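Local atomic coordinates of phosphoserine aminotransferase (Bacillus alcalophilus, PDB entry 1W23), a protein that catalyses the reversible, pyridoxal-phosphate-dependent transamination between phosphoserine and 2-oxoglutarate in the second step of serine biosynthesis from 3-phosphoglycerate. Residues 24-29 with 33-38; 48-53 with 69-74; 94-99 with 104-109; 152-157 with 286-291. All coordinates share one frame; numbering follows the deposited sequence.

Interaction 1. Residues 24-29 with 33-38; sequences KELLNF and QMSVME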
loop_
_atom_site.group_PDB
_atom_site.type_symbol
_atom_site.label_atom_id
_atom_site.label_comp_id
_atom_site.label_asym_id
_atom_site.label_seq_id
_atom_site.Cartn_x
_atom_site.Cartn_y
_atom_site.Cartn_z
ATOM N N LYS A 24 13.325 -15.931 -8.141
ATOM C CA LYS A 24 13.828 -16.390 -9.426
ATOM C C LYS A 24 13.483 -15.428 -10.536
ATOM O O LYS A 24 14.322 -15.194 -11.419
ATOM C CB LYS A 24 13.271 -17.800 -9.722
ATOM C CG LYS A 24 13.857 -18.440 -10.967
ATOM C CD LYS A 24 13.182 -19.840 -11.139
ATOM C CE LYS A 24 13.752 -20.613 -12.337
ATOM N NZ LYS A 24 13.365 -22.078 -12.258
ATOM N N GLU A 25 12.295 -14.863 -10.520
ATOM C CA GLU A 25 11.818 -14.008 -11.605
ATOM C C GLU A 25 11.809 -12.514 -11.240
ATOM O O GLU A 25 11.173 -11.726 -11.952
ATOM C CB GLU A 25 10.458 -14.493 -12.162
ATOM C CG GLU A 25 9.262 -14.367 -11.212
ATOM C CD GLU A 25 8.049 -15.209 -11.588
ATOM O OE1 GLU A 25 7.002 -15.047 -10.963
ATOM O OE2 GLU A 25 8.085 -16.035 -12.512
ATOM N N LEU A 26 12.523 -12.110 -10.197
ATOM C CA LEU A 26 12.449 -10.718 -9.712
ATOM C C LEU A 26 12.914 -9.736 -10.768
ATOM O O LEU A 26 12.447 -8.594 -10.740
ATOM C CB LEU A 26 13.239 -10.510 -8.419
ATOM C CG LEU A 26 12.759 -9.323 -7.608
ATOM C CD1 LEU A 26 11.439 -9.582 -6.932
ATOM C CD2 LEU A 26 13.798 -8.932 -6.534
ATOM N N LEU A 27 13.867 -10.119 -11.619
ATOM C CA LEU A 27 14.407 -9.199 -12.598
ATOM C C LEU A 27 13.791 -9.348 -13.976
ATOM O O LEU A 27 13.892 -8.421 -14.808
ATOM C CB LEU A 27 15.934 -9.426 -12.744
ATOM C CG LEU A 27 16.722 -9.524 -11.462
ATOM C CD1 LEU A 27 18.237 -9.723 -11.734
ATOM C CD2 LEU A 27 16.488 -8.320 -10.597
ATOM N N ASN A 28 13.189 -10.498 -14.274
ATOM C CA ASN A 28 12.654 -10.822 -15.597
ATOM C C ASN A 28 11.356 -11.583 -15.436
ATOM O O ASN A 28 11.406 -12.846 -15.343
ATOM C CB ASN A 28 13.696 -11.593 -16.386
ATOM C CG ASN A 28 13.162 -12.105 -17.721
ATOM O OD1 ASN A 28 12.155 -11.605 -18.233
ATOM N ND2 ASN A 28 13.797 -13.150 -18.244
ATOM N N PHE A 29 10.259 -10.887 -15.333
ATOM C CA PHE A 29 8.946 -11.472 -15.142
ATOM C C PHE A 29 8.271 -11.771 -16.469
ATOM O O PHE A 29 8.173 -10.879 -17.325
ATOM C CB PHE A 29 8.061 -10.509 -14.329
ATOM C CG PHE A 29 6.697 -11.087 -14.118
ATOM C CD1 PHE A 29 6.538 -12.247 -13.328
ATOM C CD2 PHE A 29 5.569 -10.519 -14.687
ATOM C CE1 PHE A 29 5.292 -12.802 -13.170
ATOM C CE2 PHE A 29 4.330 -11.106 -14.446
ATOM C CZ PHE A 29 4.203 -12.236 -13.699
ATOM N N GLN A 33 11.731 -9.097 -19.430
ATOM C CA GLN A 33 13.012 -8.486 -19.041
ATOM C C GLN A 33 12.820 -7.301 -18.105
ATOM O O GLN A 33 13.750 -6.524 -17.913
ATOM C CB GLN A 33 13.875 -8.111 -20.258
ATOM C CG GLN A 33 14.177 -9.301 -21.141
ATOM C CD GLN A 33 15.056 -10.350 -20.470
ATOM O OE1 GLN A 33 15.821 -10.144 -19.504
ATOM N NE2 GLN A 33 14.952 -11.542 -21.035
ATOM N N MET A 34 11.689 -7.228 -17.428
ATOM C CA MET A 34 11.386 -6.272 -16.377
ATOM C C MET A 34 10.895 -7.003 -15.138
ATOM O O MET A 34 10.264 -8.082 -15.272
ATOM C CB MET A 34 10.293 -5.285 -16.824
ATOM C CG MET A 34 10.757 -4.340 -17.945
ATOM S SD MET A 34 9.435 -3.352 -18.642
ATOM C CE MET A 34 8.629 -4.606 -19.613
ATOM N N SER A 35 11.150 -6.445 -13.968
ATOM C CA SER A 35 10.487 -6.955 -12.761
ATOM C C SER A 35 8.997 -6.720 -12.820
ATOM O O SER A 35 8.553 -5.726 -13.439
ATOM C CB SER A 35 11.040 -6.188 -11.553
ATOM O OG SER A 35 10.478 -6.669 -10.339
ATOM N N VAL A 36 8.218 -7.541 -12.121
ATOM C CA VAL A 36 6.785 -7.210 -11.969
ATOM C C VAL A 36 6.678 -5.796 -11.386
ATOM O O VAL A 36 5.698 -5.120 -11.712
ATOM C CB VAL A 36 6.054 -8.367 -11.212
ATOM C CG1 VAL A 36 6.487 -8.325 -9.805
ATOM C CG2 VAL A 36 4.567 -8.248 -11.395
ATOM N N MET A 37 7.614 -5.333 -10.539
ATOM C CA MET A 37 7.669 -3.985 -9.898
ATOM C C MET A 37 7.872 -2.878 -10.887
ATOM O O MET A 37 7.714 -1.715 -10.500
ATOM C CB MET A 37 8.792 -3.941 -8.818
ATOM C CG MET A 37 8.438 -4.481 -7.485
ATOM S SD MET A 37 9.907 -4.263 -6.551
ATOM C CE MET A 37 10.511 -5.884 -6.669
ATOM N N GLU A 38 8.299 -3.175 -12.112
ATOM C CA GLU A 38 8.664 -2.180 -13.114
ATOM C C GLU A 38 7.645 -2.097 -14.244
ATOM O O GLU A 38 7.847 -1.310 -15.190
ATOM C CB GLU A 38 10.029 -2.537 -13.701
ATOM C CG GLU A 38 11.189 -2.410 -12.711
ATOM C CD GLU A 38 12.483 -2.858 -13.352
ATOM O OE1 GLU A 38 12.587 -4.046 -13.737
ATOM O OE2 GLU A 38 13.386 -1.981 -13.535
HETATM O O HOH W 1 9.311 -9.895 -10.939
HETATM O O HOH W 2 14.687 -5.863 -14.082
#
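Phe29 N donates a nearly straight hydrogen bond to Met34 O (2.8 Å, 171° at the hydrogen), with the CA atoms of Asn28 and Gln33 4.2 Å apart. Gln33 N donates to Asn28 OD1 from above the Asn28 carbonyl plane, and the Asn28 and Gln33 side-chain amides stack with planes 26° apart. Residues 25-38 belong to the connection between helix 16-24 and helix 44-61, where Ser35 makes an ST turn: OG accepts from Met37 N (3.2 Å) and gives a weak bond to Leu26 O. Glu38 OE1 receives Ser35 N on its anti lone pair; one water joins this oxygen to Leu27 O and another joins Glu25 O to Val36 N. Val36 CB lies over one face of the Phe29 ring, toward its rim, 4.0 Å from Phe29 CG; chi1 180° turns the ring away from the Phe29 backbone N. Leu26 CD1 meets Met37 CE at 3.8 Å; both side chains touch Phe242. Glu38 OE2 accepts from Leu14 N of the second subunit.

Interaction 2. Residues 48-53 with 69-74; sequences EVHEQA and ILFLQG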
loop_
_atom_site.group_PDB
_atom_site.type_symbol
_atom_site.label_atom_id
_atom_site.label_comp_id
_atom_site.label_asym_id
_atom_site.label_seq_id
_atom_site.Cartn_x
_atom_site.Cartn_y
_atom_site.Cartn_z
ATOM N N GLU A 48 -2.818 -10.090 -16.148
ATOM C CA GLU A 48 -2.966 -11.516 -15.910
ATOM C C GLU A 48 -2.765 -11.867 -14.420
ATOM O O GLU A 48 -3.522 -12.706 -13.894
ATOM C CB GLU A 48 -1.950 -12.348 -16.733
ATOM C CG GLU A 48 -2.164 -12.405 -18.196
ATOM C CD GLU A 48 -1.029 -13.142 -18.942
ATOM O OE1 GLU A 48 -0.032 -13.598 -18.325
ATOM O OE2 GLU A 48 -1.191 -13.231 -20.209
ATOM N N VAL A 49 -1.782 -11.276 -13.759
ATOM C CA VAL A 49 -1.568 -11.519 -12.338
ATOM C C VAL A 49 -2.765 -11.040 -11.497
ATOM O O VAL A 49 -3.236 -11.760 -10.610
ATOM C CB VAL A 49 -0.291 -10.780 -11.892
ATOM C CG1 VAL A 49 -0.173 -10.790 -10.363
ATOM C CG2 VAL A 49 0.957 -11.366 -12.529
ATOM N N HIS A 50 -3.259 -9.841 -11.783
ATOM C CA HIS A 50 -4.368 -9.235 -11.066
ATOM C C HIS A 50 -5.572 -10.147 -11.156
ATOM O O HIS A 50 -6.265 -10.444 -10.175
ATOM C CB HIS A 50 -4.577 -7.819 -11.591
ATOM C CG HIS A 50 -5.399 -6.800 -10.858
ATOM N ND1 HIS A 50 -4.939 -5.991 -9.843
ATOM C CD2 HIS A 50 -6.696 -6.428 -11.065
ATOM C CE1 HIS A 50 -5.906 -5.182 -9.435
ATOM N NE2 HIS A 50 -6.995 -5.424 -10.164
ATOM N N GLU A 51 -5.893 -10.571 -12.375
ATOM C CA GLU A 51 -7.033 -11.438 -12.632
ATOM C C GLU A 51 -6.860 -12.825 -11.985
ATOM O O GLU A 51 -7.815 -13.369 -11.416
ATOM C CB GLU A 51 -7.235 -11.589 -14.123
ATOM C CG GLU A 51 -8.031 -12.762 -14.637
ATOM C CD GLU A 51 -8.252 -12.674 -16.132
ATOM O OE1 GLU A 51 -9.342 -12.201 -16.500
ATOM O OE2 GLU A 51 -7.374 -13.055 -16.948
ATOM N N GLN A 52 -5.647 -13.392 -12.078
ATOM C CA GLN A 52 -5.425 -14.690 -11.475
ATOM C C GLN A 52 -5.574 -14.658 -9.959
ATOM O O GLN A 52 -6.112 -15.586 -9.357
ATOM C CB GLN A 52 -4.022 -15.218 -11.768
ATOM C CG GLN A 52 -3.814 -15.884 -13.103
ATOM C CD GLN A 52 -2.388 -16.384 -13.324
ATOM O OE1 GLN A 52 -1.616 -16.482 -12.375
ATOM N NE2 GLN A 52 -2.074 -16.698 -14.584
ATOM N N ALA A 53 -5.086 -13.565 -9.347
ATOM C CA ALA A 53 -5.250 -13.461 -7.868
ATOM C C ALA A 53 -6.715 -13.490 -7.503
ATOM O O ALA A 53 -7.141 -14.173 -6.543
ATOM C CB ALA A 53 -4.607 -12.161 -7.352
ATOM N N ILE A 69 -14.207 -9.057 -5.761
ATOM C CA ILE A 69 -12.991 -9.049 -4.974
ATOM C C ILE A 69 -12.252 -7.744 -5.247
ATOM O O ILE A 69 -11.906 -7.513 -6.414
ATOM C CB ILE A 69 -12.138 -10.270 -5.332
ATOM C CG1 ILE A 69 -12.900 -11.580 -5.041
ATOM C CG2 ILE A 69 -10.798 -10.250 -4.601
ATOM C CD1 ILE A 69 -12.331 -12.756 -5.818
ATOM N N LEU A 70 -12.031 -6.949 -4.240
ATOM C CA LEU A 70 -11.279 -5.704 -4.325
ATOM C C LEU A 70 -9.912 -5.888 -3.695
ATOM O O LEU A 70 -9.774 -6.582 -2.677
ATOM C CB LEU A 70 -11.996 -4.561 -3.632
ATOM C CG LEU A 70 -13.447 -4.341 -4.014
ATOM C CD1 LEU A 70 -14.025 -3.180 -3.195
ATOM C CD2 LEU A 70 -13.626 -4.032 -5.482
ATOM N N PHE A 71 -8.915 -5.211 -4.275
ATOM C CA PHE A 71 -7.559 -5.128 -3.752
ATOM C C PHE A 71 -7.292 -3.647 -3.471
ATOM O O PHE A 71 -7.100 -2.874 -4.407
ATOM C CB PHE A 71 -6.536 -5.662 -4.726
ATOM C CG PHE A 71 -6.689 -7.124 -5.105
ATOM C CD1 PHE A 71 -6.445 -7.542 -6.380
ATOM C CD2 PHE A 71 -7.074 -8.088 -4.161
ATOM C CE1 PHE A 71 -6.577 -8.873 -6.742
ATOM C CE2 PHE A 71 -7.213 -9.410 -4.546
ATOM C CZ PHE A 71 -6.939 -9.820 -5.816
ATOM N N LEU A 72 -7.282 -3.267 -2.195
ATOM C CA LEU A 72 -7.180 -1.865 -1.772
ATOM C C LEU A 72 -5.921 -1.647 -0.960
ATOM O O LEU A 72 -5.424 -2.550 -0.269
ATOM C CB LEU A 72 -8.404 -1.467 -0.950
ATOM C CG LEU A 72 -9.741 -1.646 -1.673
ATOM C CD1 LEU A 72 -10.856 -1.120 -0.776
ATOM C CD2 LEU A 72 -9.775 -0.954 -3.013
ATOM N N GLN A 73 -5.443 -0.429 -0.966
ATOM C CA GLN A 73 -4.393 0.023 -0.046
ATOM C C GLN A 73 -5.029 0.479 1.247
ATOM O O GLN A 73 -6.234 0.788 1.301
ATOM C CB GLN A 73 -3.575 1.118 -0.700
ATOM C CG GLN A 73 -2.856 0.711 -1.971
ATOM C CD GLN A 73 -1.974 1.838 -2.495
ATOM O OE1 GLN A 73 -1.024 2.240 -1.803
ATOM N NE2 GLN A 73 -2.267 2.337 -3.699
ATOM N N GLY A 74 -4.202 0.567 2.299
ATOM C CA GLY A 74 -4.577 1.232 3.547
ATOM C C GLY A 74 -4.689 0.366 4.747
ATOM O O GLY A 74 -4.865 0.836 5.889
#
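Phe71, near the end of strand 67-72, carries almost the whole contact with the helix segment 48-53, touching both His50 and Ala53. Before it in the sequence, Ile69 points toward the same helix but packs further along, on Leu57 and Arg58, and Leu70 turns its side chain away. The Phe71 ring enters edge first. Its CD1 stands over a face of the imidazole, 3.9 Å from His50 CE1, giving a T-shaped pair with centroids 5.5 Å apart and planes at 89°. Further round the rim, Phe71 CE1 approaches His50 O at 3.8 Å, near the plane of the phenyl ring, and Phe71 CZ meets Ala53 CB at 3.6 Å. In this conformer of the imidazole, ND1 is hydrogen-bonded to Tyr46 OH and NE2 to Asp233 O. After the strand, Gln73 and Gly74 lead to the dimer interface. Strand 67-72 is an outermost strand of the seven-stranded mixed sheet within the chain, antiparallel to 204-209; Phe71 fills the layer between it and helix 44-61, with Ile244 and Leu247 of helix 241-256 also packing on the ring.

Interaction 3. Residues 94-99 with 104-109; sequences GNYVLT and EKALKE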
loop_
_atom_site.group_PDB
_atom_site.type_symbol
_atom_site.label_atom_id
_atom_site.label_comp_id
_atom_site.label_asym_id
_atom_site.label_seq_id
_atom_site.Cartn_x
_atom_site.Cartn_y
_atom_site.Cartn_z
ATOM N N GLY A 94 -24.407 1.514 13.308
ATOM C CA GLY A 94 -23.313 0.546 13.100
ATOM C C GLY A 94 -23.215 -0.325 14.339
ATOM O O GLY A 94 -22.828 0.139 15.420
ATOM N N ASN A 95 -23.651 -1.577 14.224
ATOM C CA ASN A 95 -23.774 -2.483 15.370
ATOM C C ASN A 95 -22.578 -3.429 15.405
ATOM O O ASN A 95 -22.290 -4.056 14.378
ATOM C CB ASN A 95 -25.098 -3.261 15.251
ATOM C CG ASN A 95 -25.570 -3.849 16.562
ATOM O OD1 ASN A 95 -24.914 -3.672 17.604
ATOM N ND2 ASN A 95 -26.737 -4.532 16.540
ATOM N N TYR A 96 -21.873 -3.498 16.516
ATOM C CA TYR A 96 -20.582 -4.206 16.646
ATOM C C TYR A 96 -20.671 -5.268 17.713
ATOM O O TYR A 96 -21.216 -5.054 18.797
ATOM C CB TYR A 96 -19.451 -3.176 17.069
ATOM C CG TYR A 96 -19.051 -2.368 15.824
ATOM C CD1 TYR A 96 -19.878 -1.340 15.384
ATOM C CD2 TYR A 96 -17.921 -2.645 15.075
ATOM C CE1 TYR A 96 -19.567 -0.598 14.265
ATOM C CE2 TYR A 96 -17.598 -1.928 13.904
ATOM C CZ TYR A 96 -18.412 -0.904 13.513
ATOM O OH TYR A 96 -18.184 -0.200 12.353
ATOM N N VAL A 97 -20.034 -6.414 17.453
ATOM C CA VAL A 97 -19.796 -7.441 18.442
ATOM C C VAL A 97 -18.346 -7.293 18.886
ATOM O O VAL A 97 -17.415 -7.406 18.065
ATOM C CB VAL A 97 -20.069 -8.858 17.942
ATOM C CG1 VAL A 97 -19.827 -9.909 19.038
ATOM C CG2 VAL A 97 -21.478 -9.008 17.389
ATOM N N LEU A 98 -18.120 -7.026 20.172
ATOM C CA LEU A 98 -16.786 -6.815 20.682
ATOM C C LEU A 98 -16.173 -8.115 21.226
ATOM O O LEU A 98 -16.669 -8.654 22.226
ATOM C CB LEU A 98 -16.758 -5.776 21.786
ATOM C CG LEU A 98 -17.244 -4.353 21.368
ATOM C CD1 LEU A 98 -17.132 -3.388 22.551
ATOM C CD2 LEU A 98 -16.460 -3.832 20.167
ATOM N N THR A 99 -15.121 -8.615 20.552
ATOM C CA THR A 99 -14.434 -9.811 20.980
ATOM C C THR A 99 -12.941 -9.603 21.140
ATOM O O THR A 99 -12.197 -10.556 21.404
ATOM C CB THR A 99 -14.726 -11.018 20.081
ATOM O OG1 THR A 99 -14.615 -10.636 18.675
ATOM C CG2 THR A 99 -16.148 -11.537 20.271
ATOM N N GLU A 104 -12.731 -3.254 19.077
ATOM C CA GLU A 104 -12.840 -1.926 19.663
ATOM C C GLU A 104 -12.358 -0.849 18.674
ATOM O O GLU A 104 -12.985 0.214 18.557
ATOM C CB GLU A 104 -12.043 -1.819 20.943
ATOM C CG GLU A 104 -12.570 -2.676 22.051
ATOM C CD GLU A 104 -11.762 -2.651 23.337
ATOM O OE1 GLU A 104 -12.193 -3.221 24.348
ATOM O OE2 GLU A 104 -10.665 -2.029 23.353
ATOM N N LYS A 105 -11.263 -1.105 17.967
ATOM C CA LYS A 105 -10.733 -0.107 17.036
ATOM C C LYS A 105 -11.706 0.111 15.901
ATOM O O LYS A 105 -11.863 1.248 15.388
ATOM C CB LYS A 105 -9.338 -0.532 16.583
ATOM C CG LYS A 105 -8.204 -0.167 17.546
ATOM C CD LYS A 105 -6.954 -1.011 17.297
ATOM C CE LYS A 105 -5.788 -0.242 16.735
ATOM N NZ LYS A 105 -5.172 0.658 17.751
ATOM N N ALA A 106 -12.393 -0.937 15.430
ATOM C CA ALA A 106 -13.391 -0.799 14.382
ATOM C C ALA A 106 -14.570 0.057 14.867
ATOM O O ALA A 106 -15.037 0.977 14.191
ATOM C CB ALA A 106 -13.844 -2.160 13.850
ATOM N N LEU A 107 -15.061 -0.252 16.067
ATOM C CA LEU A 107 -16.177 0.509 16.663
ATOM C C LEU A 107 -15.826 1.964 16.744
ATOM O O LEU A 107 -16.674 2.831 16.442
ATOM C CB LEU A 107 -16.516 -0.098 18.016
ATOM C CG LEU A 107 -17.496 0.697 18.863
ATOM C CD1 LEU A 107 -18.858 0.820 18.222
ATOM C CD2 LEU A 107 -17.644 0.087 20.248
ATOM N N LYS A 108 -14.628 2.277 17.209
ATOM C CA LYS A 108 -14.184 3.660 17.435
ATOM C C LYS A 108 -14.361 4.480 16.164
ATOM O O LYS A 108 -14.796 5.634 16.191
ATOM C CB LYS A 108 -12.758 3.693 17.944
ATOM C CG LYS A 108 -12.103 5.039 18.043
ATOM C CD LYS A 108 -10.633 4.953 18.433
ATOM C CE LYS A 108 -9.832 6.236 18.338
ATOM N NZ LYS A 108 -10.387 7.355 19.151
ATOM N N GLU A 109 -13.969 3.912 14.999
ATOM C CA GLU A 109 -14.054 4.686 13.770
ATOM C C GLU A 109 -15.487 4.915 13.355
ATOM O O GLU A 109 -15.819 5.987 12.816
ATOM C CB GLU A 109 -13.252 4.012 12.655
ATOM C CG GLU A 109 -11.780 3.950 12.933
ATOM C CD GLU A 109 -11.177 5.286 13.308
ATOM O OE1 GLU A 109 -11.380 6.273 12.545
ATOM O OE2 GLU A 109 -10.487 5.334 14.356
HETATM O O HOH W 3 -15.748 -0.058 11.561
#
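Strand 93-98 and helix 101-111 are the first two elements of a beta-alpha-beta unit completed by strand 115-121, and Tyr96 and Leu107 form the centre of their packing. The short segments run nearly antiparallel, at 161°, with their axes 8.7 Å apart at closest approach. Leu107 CA sits over the middle of the Tyr96 ring in a CH-pi contact, 3.9 Å from the centroid and 10° off the ring normal. Leu107 CD1 reaches Tyr96 CD1 at 3.7 Å, while Ala106 CB meets Tyr96 CE2, diagonally across the ring from CD1, at 3.8 Å. Leu107 CD2 turns to Leu98 CD2 at 4.1 Å, its branch set by chi1 171° and chi2 63°; Leu98 CD2 also lies against the backbone N of Glu104. At the polar end of the ring, Tyr96 OH donates to a water 2.6 Å away, which in turn donates to Ala106 O, and the hydroxyl is further hydrogen-bonded to Tyr144 OH. Replacement of Tyr96 by an alanine would probably open a gap beneath Leu107 CA and leave both the water and Tyr144 without their phenolic partner. His146 of the neighbouring strand 142-148 meets the Tyr96 ring as well. Such packing of a helix against the strand before it through apolar side chains is characteristic of the crossover connections in the large PLP-binding domain of fold-type I aminotransferases.

Interaction 4. Residues 152-157 with 286-291; sequences TIYGTQ and VGHAEK. With PLP (pyridoxal-5'-phosphate), chain J.
Aromatic contact between Tyr154 and His288 forms one side of this junction. The rings meet obliquely, with planes at 47° and centroids 5.5 Å apart, and His288 NE2 comes to the edge of the phenol ring, 3.5 Å from Tyr154 CD2. A chi1 of 178° swings the imidazole away from the His288 backbone N, and His288 CD2 lies 3.4 Å from Tyr154 O. Van der Waals packing continues alongside: Ala289 CB lies 3.6 Å from Gly155 O and 3.8 Å from Thr156 CG2. No hydrogen bond crosses between the two segments; the polar groups turn to other partners, His288 NE2 to Ser126 O and Tyr154 O to Thr300 OG1. Exchanging His288 for an alanine would probably uncover the edge of Tyr154 and leave Ser126 O without this donor. Polar contact with the cofactor comes from the start of residues 152-157, where Thr152 OG1 and O3 of the pyridoxal phosphate are hydrogen-bonded at 2.6 Å, with Ser175 OG as a further partner of the threonine hydroxyl. Thus residues 286-291 pack behind a loop whose other end lines the PLP pocket, and a side-chain hydroxyl bonded to the cofactor's phenolic oxygen is a familiar feature of PLP-dependent aminotransferase active sites.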
loop_
_atom_site.group_PDB
_atom_site.type_symbol
_atom_site.label_atom_id
_atom_site.label_comp_id
_atom_site.label_asym_id
_atom_site.label_seq_id
_atom_site.Cartn_x
_atom_site.Cartn_y
_atom_site.Cartn_z
ATOM N N THR A 152 -6.923 -11.302 17.145
ATOM C CA THR A 152 -5.489 -11.608 17.027
ATOM C C THR A 152 -4.742 -11.428 18.339
ATOM O O THR A 152 -3.758 -12.144 18.601
ATOM C CB THR A 152 -4.879 -10.658 15.943
ATOM O OG1 THR A 152 -5.871 -10.494 14.915
ATOM C CG2 THR A 152 -3.592 -11.222 15.354
ATOM N N ILE A 153 -5.124 -10.403 19.119
ATOM C CA ILE A 153 -4.424 -10.096 20.371
ATOM C C ILE A 153 -4.762 -11.026 21.498
ATOM O O ILE A 153 -3.923 -11.344 22.367
ATOM C CB ILE A 153 -4.653 -8.607 20.742
ATOM C CG1 ILE A 153 -3.862 -7.729 19.757
ATOM C CG2 ILE A 153 -4.305 -8.317 22.194
ATOM C CD1 ILE A 153 -4.242 -6.268 19.697
ATOM N N TYR A 154 -6.018 -11.477 21.529
ATOM C CA TYR A 154 -6.568 -12.304 22.626
ATOM C C TYR A 154 -6.550 -13.787 22.330
ATOM O O TYR A 154 -6.701 -14.596 23.263
ATOM C CB TYR A 154 -7.990 -11.812 22.983
ATOM C CG TYR A 154 -7.874 -10.486 23.730
ATOM C CD1 TYR A 154 -7.990 -9.288 23.081
ATOM C CD2 TYR A 154 -7.590 -10.477 25.065
ATOM C CE1 TYR A 154 -7.843 -8.080 23.775
ATOM C CE2 TYR A 154 -7.455 -9.278 25.764
ATOM C CZ TYR A 154 -7.595 -8.090 25.099
ATOM O OH TYR A 154 -7.443 -6.881 25.788
ATOM N N GLY A 155 -6.361 -14.218 21.094
ATOM C CA GLY A 155 -6.265 -15.652 20.787
ATOM C C GLY A 155 -7.586 -16.384 20.821
ATOM O O GLY A 155 -7.611 -17.588 21.143
ATOM N N THR A 156 -8.674 -15.730 20.462
ATOM C CA THR A 156 -9.994 -16.339 20.368
ATOM C C THR A 156 -10.517 -16.236 18.935
ATOM O O THR A 156 -10.076 -15.367 18.167
ATOM C CB THR A 156 -10.996 -15.661 21.330
ATOM O OG1 THR A 156 -11.114 -14.310 20.888
ATOM C CG2 THR A 156 -10.566 -15.728 22.776
ATOM N N GLN A 157 -11.463 -17.114 18.588
ATOM C CA GLN A 157 -11.927 -17.200 17.209
ATOM C C GLN A 157 -13.339 -17.747 17.157
ATOM O O GLN A 157 -13.684 -18.693 17.887
ATOM C CB GLN A 157 -10.971 -18.154 16.449
ATOM C CG GLN A 157 -11.212 -18.342 14.989
ATOM C CD GLN A 157 -10.226 -19.288 14.351
ATOM O OE1 GLN A 157 -9.648 -20.171 15.024
ATOM N NE2 GLN A 157 -9.990 -19.130 13.022
ATOM N N VAL A 286 -0.685 -21.344 31.041
ATOM C CA VAL A 286 -2.106 -21.110 31.139
ATOM C C VAL A 286 -2.559 -20.333 29.908
ATOM O O VAL A 286 -2.110 -19.189 29.652
ATOM C CB VAL A 286 -2.504 -20.352 32.399
ATOM C CG1 VAL A 286 -3.983 -20.078 32.433
ATOM C CG2 VAL A 286 -2.043 -21.115 33.631
ATOM N N GLY A 287 -3.448 -20.953 29.105
ATOM C CA GLY A 287 -3.981 -20.232 27.943
ATOM C C GLY A 287 -4.934 -19.141 28.388
ATOM O O GLY A 287 -5.710 -19.298 29.352
ATOM N N HIS A 288 -4.956 -18.052 27.635
ATOM C CA HIS A 288 -5.915 -16.965 27.878
ATOM C C HIS A 288 -7.345 -17.354 27.510
ATOM O O HIS A 288 -8.302 -17.022 28.213
ATOM C CB HIS A 288 -5.477 -15.701 27.115
ATOM C CG HIS A 288 -6.464 -14.592 27.300
ATOM N ND1 HIS A 288 -6.531 -13.875 28.454
ATOM C CD2 HIS A 288 -7.472 -14.101 26.509
ATOM C CE1 HIS A 288 -7.523 -12.967 28.395
ATOM N NE2 HIS A 288 -8.120 -13.110 27.253
ATOM N N ALA A 289 -7.483 -17.990 26.353
ATOM C CA ALA A 289 -8.816 -18.294 25.813
ATOM C C ALA A 289 -9.510 -19.447 26.528
ATOM O O ALA A 289 -8.899 -20.433 26.907
ATOM C CB ALA A 289 -8.712 -18.679 24.369
ATOM N N GLU A 290 -10.838 -19.330 26.690
ATOM C CA GLU A 290 -11.642 -20.460 27.041
ATOM C C GLU A 290 -11.494 -21.526 25.959
ATOM O O GLU A 290 -11.366 -21.202 24.755
ATOM C CB GLU A 290 -13.110 -20.073 27.146
ATOM C CG GLU A 290 -13.445 -19.215 28.348
ATOM C CD GLU A 290 -14.926 -19.017 28.513
ATOM O OE1 GLU A 290 -15.733 -19.503 27.664
ATOM O OE2 GLU A 290 -15.328 -18.323 29.497
ATOM N N LYS A 291 -11.512 -22.809 26.344
ATOM C CA LYS A 291 -11.232 -23.854 25.359
ATOM C C LYS A 291 -12.165 -23.805 24.155
ATOM O O LYS A 291 -11.692 -24.015 22.998
ATOM C CB LYS A 291 -11.310 -25.239 26.044
ATOM C CG LYS A 291 -9.994 -25.543 26.830
ATOM C CD LYS A 291 -10.078 -26.948 27.394
ATOM C CE LYS A 291 -8.831 -27.150 28.280
ATOM N NZ LYS A 291 -8.788 -28.558 28.784
HETATM N N1 PLP J . -7.757 -6.364 12.362
HETATM C C2 PLP J . -7.134 -7.513 12.817
HETATM C C2A PLP J . -8.017 -8.623 13.251
HETATM C C3 PLP J . -5.749 -7.584 12.835
HETATM O O3 PLP J . -5.159 -8.684 13.244
HETATM C C4 PLP J . -4.967 -6.451 12.403
HETATM C C4A PLP J . -3.485 -6.572 12.365
HETATM C C5 PLP J . -5.643 -5.311 11.937
HETATM C C6 PLP J . -7.028 -5.290 11.953
HETATM C C5A PLP J . -4.925 -4.070 11.492
HETATM O O4P PLP J . -4.429 -4.281 10.118
HETATM P P PLP J . -3.534 -3.112 9.413
HETATM O O1P PLP J . -2.300 -2.956 10.247
HETATM O O2P PLP J . -4.386 -1.852 9.401
HETATM O O3P PLP J . -3.334 -3.694 8.022
#

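The four contacts follow one another along the chain, each closing before the next opens. Interactions 1 and 2 lie on the same side of the chain's centre, 18 Å between centres, and touch where Phe29 CZ packs on Val49 CG2 at 3.6 Å, so the loop after helix 16-24 rests on helix 44-61. Interactions 2 and 3 both reach the seven-stranded sheet, one at its outermost strand 67-72 and the other at strand 93-98, with centres 27 Å apart. Interaction 4 adjoins interaction 3 and lies about 42 Å from interaction 1, centre to centre. Interactions 1, 2 and 3 also touch the second subunit, which supplies Asn237 and Thr238 to the cofactor that Thr152 of interaction 4 binds.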